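Local coordinates for protein ornithine carbamoyltransferase (Giardia intestinalis, PDB 3GRF) that probably transfers the carbamoyl group of carbamoyl phosphate to ornithine, giving citrulline, at residues Pro262-Met270 and Gly288-Ile296. Numbering follows the deposited sequence.
Sequences PFQVDDAVM and GEEQTASVI
Glu290 O takes the amide of Val265 in a nearly straight hydrogen bond (N to O 2.8 Å, 171° at the hydrogen) and also accepts from a water that donates to Phe263 O. A second bond follows when Thr292 N donates to Val265 O at 3.2 Å, so Val265 and Gln291 make a single parallel beta bridge between two loops. Both loops belong to the Asp/Orn-binding domain, with its five-stranded parallel sheet, and each turns into a short helix just past the bridge. Beside the first bond, Gln264 reaches over to the other loop, its side chain crossing that of Thr292 at about a right angle. With CG anti to the backbone N (chi1 175°) and an extended chain, its amide arrives at Glu289 O, and NE2 donates there over 2.8 Å. The acceptor lies close to the amide plane, which helps fix the flip of the group, while OE1 is left facing Thr292 CG2. That methyl also packs on Asp266 CB. Asp266 caps its helix, OD2 receiving Val269 N nearly end-on. Thr292 sits at the N-cap position of the other, and its carbonyl accepts from both Val295 N and Ile296 N. Between the two helix starts, Val295 presses CG2 against Val265 O and the carbonyl carbon of Asp266, and turns CG1 to Met270 CG, 3.8 Å away. Val265 CG1 meets Val295 CG1, the two side chains crossing at about a right angle. Phe279 of strand 278-281 touches Met270 and Val295, and Val238 of strand 237-240 touches Val265 and Met270, so this apolar patch rests on the sheet. On the solvent side a short relay joins the helices: Thr292 OG1 donates to Ser294 OG, which in turn donates to Asp267 OD1 across 2.6 Å, reaching that oxygen from above the carboxylate plane.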
ATOM      1  N   PRO A 262       6.862 -40.458  11.475  1.00 35.26           N
ATOM      2  CA  PRO A 262       8.246 -40.815  11.809  1.00 40.86           C
ATOM      3  C   PRO A 262       9.300 -39.723  11.483  1.00 40.41           C
ATOM      4  O   PRO A 262      10.487 -39.899  11.826  1.00 46.84           O
ATOM      5  CB  PRO A 262       8.501 -42.095  10.980  1.00 45.42           C
ATOM      6  CG  PRO A 262       7.192 -42.585  10.596  1.00 44.68           C
ATOM      7  CD  PRO A 262       6.265 -41.426  10.525  1.00 37.55           C
ATOM      8  N   PHE A 263       8.876 -38.621  10.855  1.00 36.57           N
ATOM      9  CA  PHE A 263       9.795 -37.547  10.491  1.00 36.92           C
ATOM     10  C   PHE A 263       9.557 -36.272  11.201  1.00 35.19           C
ATOM     11  O   PHE A 263      10.087 -35.229  10.805  1.00 35.48           O
ATOM     12  CB  PHE A 263       9.862 -37.353   8.981  1.00 33.12           C
ATOM     13  CG  PHE A 263      10.534 -38.496   8.319  1.00 39.41           C
ATOM     14  CD1 PHE A 263      11.912 -38.495   8.136  1.00 25.80           C
ATOM     15  CD2 PHE A 263       9.819 -39.632   7.997  1.00 25.50           C
ATOM     16  CE1 PHE A 263      12.547 -39.581   7.561  1.00 34.24           C
ATOM     17  CE2 PHE A 263      10.451 -40.741   7.425  1.00 31.64           C
ATOM     18  CZ  PHE A 263      11.812 -40.727   7.227  1.00 31.73           C
ATOM     19  N   GLN A 264       8.796 -36.367  12.279  1.00 28.00           N
ATOM     20  CA  GLN A 264       8.571 -35.235  13.179  1.00 33.74           C
ATOM     21  C   GLN A 264       9.873 -34.922  13.870  1.00 26.81           C
ATOM     22  O   GLN A 264      10.517 -35.834  14.399  1.00 27.48           O
ATOM     23  CB  GLN A 264       7.557 -35.644  14.238  1.00 31.22           C
ATOM     24  CG  GLN A 264       7.328 -34.579  15.304  1.00 27.60           C
ATOM     25  CD  GLN A 264       6.126 -34.887  16.111  1.00 36.33           C
ATOM     26  OE1 GLN A 264       6.166 -35.742  16.971  1.00 34.37           O
ATOM     27  NE2 GLN A 264       5.027 -34.238  15.800  1.00 33.88           N
ATOM     28  N   VAL A 265      10.288 -33.659  13.889  1.00 31.25           N
ATOM     29  CA  VAL A 265      11.493 -33.344  14.664  1.00 33.13           C
ATOM     30  C   VAL A 265      11.137 -33.235  16.164  1.00 33.84           C
ATOM     31  O   VAL A 265      10.564 -32.252  16.596  1.00 27.91           O
ATOM     32  CB  VAL A 265      12.296 -32.100  14.129  1.00 33.22           C
ATOM     33  CG1 VAL A 265      13.511 -31.897  14.940  1.00 34.57           C
ATOM     34  CG2 VAL A 265      12.697 -32.265  12.645  1.00 22.84           C
ATOM     35  N   ASP A 266      11.451 -34.281  16.932  1.00 35.28           N
ATOM     36  CA  ASP A 266      11.235 -34.297  18.397  1.00 42.17           C
ATOM     37  C   ASP A 266      12.551 -34.240  19.214  1.00 35.48           C
ATOM     38  O   ASP A 266      13.637 -33.986  18.660  1.00 39.67           O
ATOM     39  CB  ASP A 266      10.348 -35.512  18.800  1.00 30.25           C
ATOM     40  CG  ASP A 266      10.982 -36.876  18.442  1.00 37.70           C
ATOM     41  OD1 ASP A 266      10.289 -37.873  18.548  1.00 42.68           O
ATOM     42  OD2 ASP A 266      12.166 -36.987  18.073  1.00 38.26           O
ATOM     43  N   ASP A 267      12.458 -34.476  20.522  1.00 34.02           N
ATOM     44  CA  ASP A 267      13.614 -34.362  21.418  1.00 36.19           C
ATOM     45  C   ASP A 267      14.635 -35.469  21.089  1.00 39.50           C
ATOM     46  O   ASP A 267      15.848 -35.241  21.174  1.00 39.25           O
ATOM     47  CB  ASP A 267      13.186 -34.479  22.895  1.00 37.28           C
ATOM     48  CG  ASP A 267      12.497 -33.213  23.461  1.00 39.95           C
ATOM     49  OD1 ASP A 267      12.515 -32.124  22.863  1.00 43.38           O
ATOM     50  OD2 ASP A 267      11.944 -33.308  24.580  1.00 42.41           O
ATOM     51  N   ALA A 268      14.154 -36.668  20.728  1.00 33.06           N
ATOM     52  CA  ALA A 268      15.060 -37.787  20.410  1.00 41.23           C
ATOM     53  C   ALA A 268      15.786 -37.531  19.101  1.00 36.77           C
ATOM     54  O   ALA A 268      16.923 -37.971  18.911  1.00 48.04           O
ATOM     55  CB  ALA A 268      14.289 -39.100  20.293  1.00 30.85           C
ATOM     56  N   VAL A 269      15.121 -36.840  18.191  1.00 31.93           N
ATOM     57  CA  VAL A 269      15.762 -36.441  16.942  1.00 33.33           C
ATOM     58  C   VAL A 269      16.874 -35.432  17.265  1.00 30.44           C
ATOM     59  O   VAL A 269      18.009 -35.626  16.848  1.00 34.24           O
ATOM     60  CB  VAL A 269      14.729 -35.912  15.863  1.00 32.18           C
ATOM     61  CG1 VAL A 269      15.427 -35.172  14.743  1.00 32.03           C
ATOM     62  CG2 VAL A 269      13.940 -37.066  15.240  1.00 25.12           C
ATOM     63  N   MET A 270      16.557 -34.367  18.010  1.00 33.74           N
ATOM     64  CA  MET A 270      17.549 -33.333  18.345  1.00 32.31           C
ATOM     65  C   MET A 270      18.708 -33.847  19.228  1.00 39.02           C
ATOM     66  O   MET A 270      19.853 -33.370  19.105  1.00 36.15           O
ATOM     67  CB  MET A 270      16.890 -32.094  18.973  1.00 29.07           C
ATOM     68  CG  MET A 270      15.915 -31.368  18.040  1.00 31.85           C
ATOM     69  SD  MET A 270      16.693 -30.716  16.516  1.00 32.81           S
ATOM     70  CE  MET A 270      17.546 -29.234  17.224  1.00 35.61           C
ATOM     71  N   GLY A 288       2.634 -29.406  16.773  1.00 44.81           N
ATOM     72  CA  GLY A 288       2.586 -30.873  16.943  1.00 36.26           C
ATOM     73  C   GLY A 288       2.608 -31.653  15.646  1.00 33.81           C
ATOM     74  O   GLY A 288       2.256 -32.842  15.631  1.00 39.53           O
ATOM     75  N   GLU A 289       2.991 -30.983  14.555  1.00 32.59           N
ATOM     76  CA  GLU A 289       3.146 -31.651  13.258  1.00 35.25           C
ATOM     77  C   GLU A 289       4.615 -31.840  12.917  1.00 35.94           C
ATOM     78  O   GLU A 289       5.219 -32.793  13.379  1.00 32.99           O
ATOM     79  CB  GLU A 289       2.343 -30.925  12.174  1.00 31.03           C
ATOM     80  CG  GLU A 289       0.860 -30.864  12.566  1.00 43.64           C
ATOM     81  CD  GLU A 289      -0.083 -30.550  11.422  1.00 52.64           C
ATOM     82  OE1 GLU A 289       0.406 -30.066  10.372  1.00 48.41           O
ATOM     83  OE2 GLU A 289      -1.316 -30.799  11.580  1.00 42.36           O
ATOM     84  N   GLU A 290       5.205 -30.926  12.158  1.00 30.19           N
ATOM     85  CA  GLU A 290       6.582 -31.118  11.676  1.00 35.80           C
ATOM     86  C   GLU A 290       7.605 -31.101  12.821  1.00 41.61           C
ATOM     87  O   GLU A 290       8.700 -31.682  12.704  1.00 30.92           O
ATOM     88  CB  GLU A 290       6.929 -30.089  10.595  1.00 37.30           C
ATOM     89  CG  GLU A 290       6.977 -28.638  11.082  1.00 36.24           C
ATOM     90  CD  GLU A 290       5.635 -27.923  11.066  1.00 39.05           C
ATOM     91  OE1 GLU A 290       5.600 -26.730  11.416  1.00 32.12           O
ATOM     92  OE2 GLU A 290       4.611 -28.515  10.679  1.00 35.78           O
ATOM     93  N   GLN A 291       7.234 -30.473  13.939  1.00 34.62           N
ATOM     94  CA  GLN A 291       8.063 -30.571  15.155  1.00 38.30           C
ATOM     95  C   GLN A 291       7.254 -30.440  16.446  1.00 34.74           C
ATOM     96  O   GLN A 291       6.120 -30.000  16.404  1.00 36.55           O
ATOM     97  CB  GLN A 291       9.201 -29.567  15.126  1.00 32.43           C
ATOM     98  CG  GLN A 291       8.897 -28.349  14.259  1.00 56.75           C
ATOM     99  CD  GLN A 291       8.137 -27.360  15.011  1.00 41.57           C
ATOM    100  OE1 GLN A 291       7.107 -26.833  14.569  1.00 40.76           O
ATOM    101  NE2 GLN A 291       8.598 -27.128  16.214  1.00 53.42           N
ATOM    102  N   THR A 292       7.831 -30.873  17.567  1.00 34.09           N
ATOM    103  CA  THR A 292       7.222 -30.685  18.876  1.00 32.84           C
ATOM    104  C   THR A 292       7.433 -29.283  19.374  1.00 37.37           C
ATOM    105  O   THR A 292       8.357 -28.613  18.932  1.00 29.14           O
ATOM    106  CB  THR A 292       7.736 -31.691  19.928  1.00 40.00           C
ATOM    107  OG1 THR A 292       9.130 -31.487  20.192  1.00 32.58           O
ATOM    108  CG2 THR A 292       7.511 -33.137  19.477  1.00 23.48           C
ATOM    109  N   ALA A 293       6.555 -28.851  20.282  1.00 33.28           N
ATOM    110  CA  ALA A 293       6.619 -27.528  20.847  1.00 33.12           C
ATOM    111  C   ALA A 293       7.927 -27.384  21.647  1.00 27.75           C
ATOM    112  O   ALA A 293       8.564 -26.332  21.622  1.00 37.35           O
ATOM    113  CB  ALA A 293       5.354 -27.243  21.713  1.00 27.29           C
ATOM    114  N   SER A 294       8.384 -28.470  22.264  1.00 29.73           N
ATOM    115  CA  SER A 294       9.658 -28.489  22.993  1.00 31.36           C
ATOM    116  C   SER A 294      10.896 -28.198  22.131  1.00 35.28           C
ATOM    117  O   SER A 294      11.904 -27.757  22.649  1.00 31.11           O
ATOM    118  CB  SER A 294       9.877 -29.823  23.690  1.00 28.20           C
ATOM    119  OG  SER A 294      10.242 -30.814  22.754  1.00 36.96           O
ATOM    120  N   VAL A 295      10.829 -28.466  20.832  1.00 28.99           N
ATOM    121  CA  VAL A 295      11.978 -28.201  19.928  1.00 25.02           C
ATOM    122  C   VAL A 295      11.881 -26.747  19.493  1.00 28.87           C
ATOM    123  O   VAL A 295      12.811 -25.977  19.675  1.00 29.57           O
ATOM    124  CB  VAL A 295      12.027 -29.182  18.717  1.00 32.49           C
ATOM    125  CG1 VAL A 295      13.145 -28.819  17.727  1.00 31.32           C
ATOM    126  CG2 VAL A 295      12.199 -30.652  19.220  1.00 31.28           C
ATOM    127  N   ILE A 296      10.742 -26.364  18.946  1.00 27.57           N
ATOM    128  CA  ILE A 296      10.615 -24.984  18.459  1.00 25.98           C
ATOM    129  C   ILE A 296      10.696 -23.927  19.537  1.00 30.50           C
ATOM    130  O   ILE A 296      11.158 -22.815  19.278  1.00 32.87           O
ATOM    131  CB  ILE A 296       9.366 -24.762  17.540  1.00 33.26           C
ATOM    132  CG1 ILE A 296       9.320 -23.315  16.989  1.00 31.05           C
ATOM    133  CG2 ILE A 296       8.054 -25.198  18.240  1.00 30.98           C
ATOM    134  CD1 ILE A 296       8.664 -23.166  15.608  1.00 35.88           C
TER
HETATM  135  O   HOH W   1       8.984 -33.145   9.769  1.00 30.60           O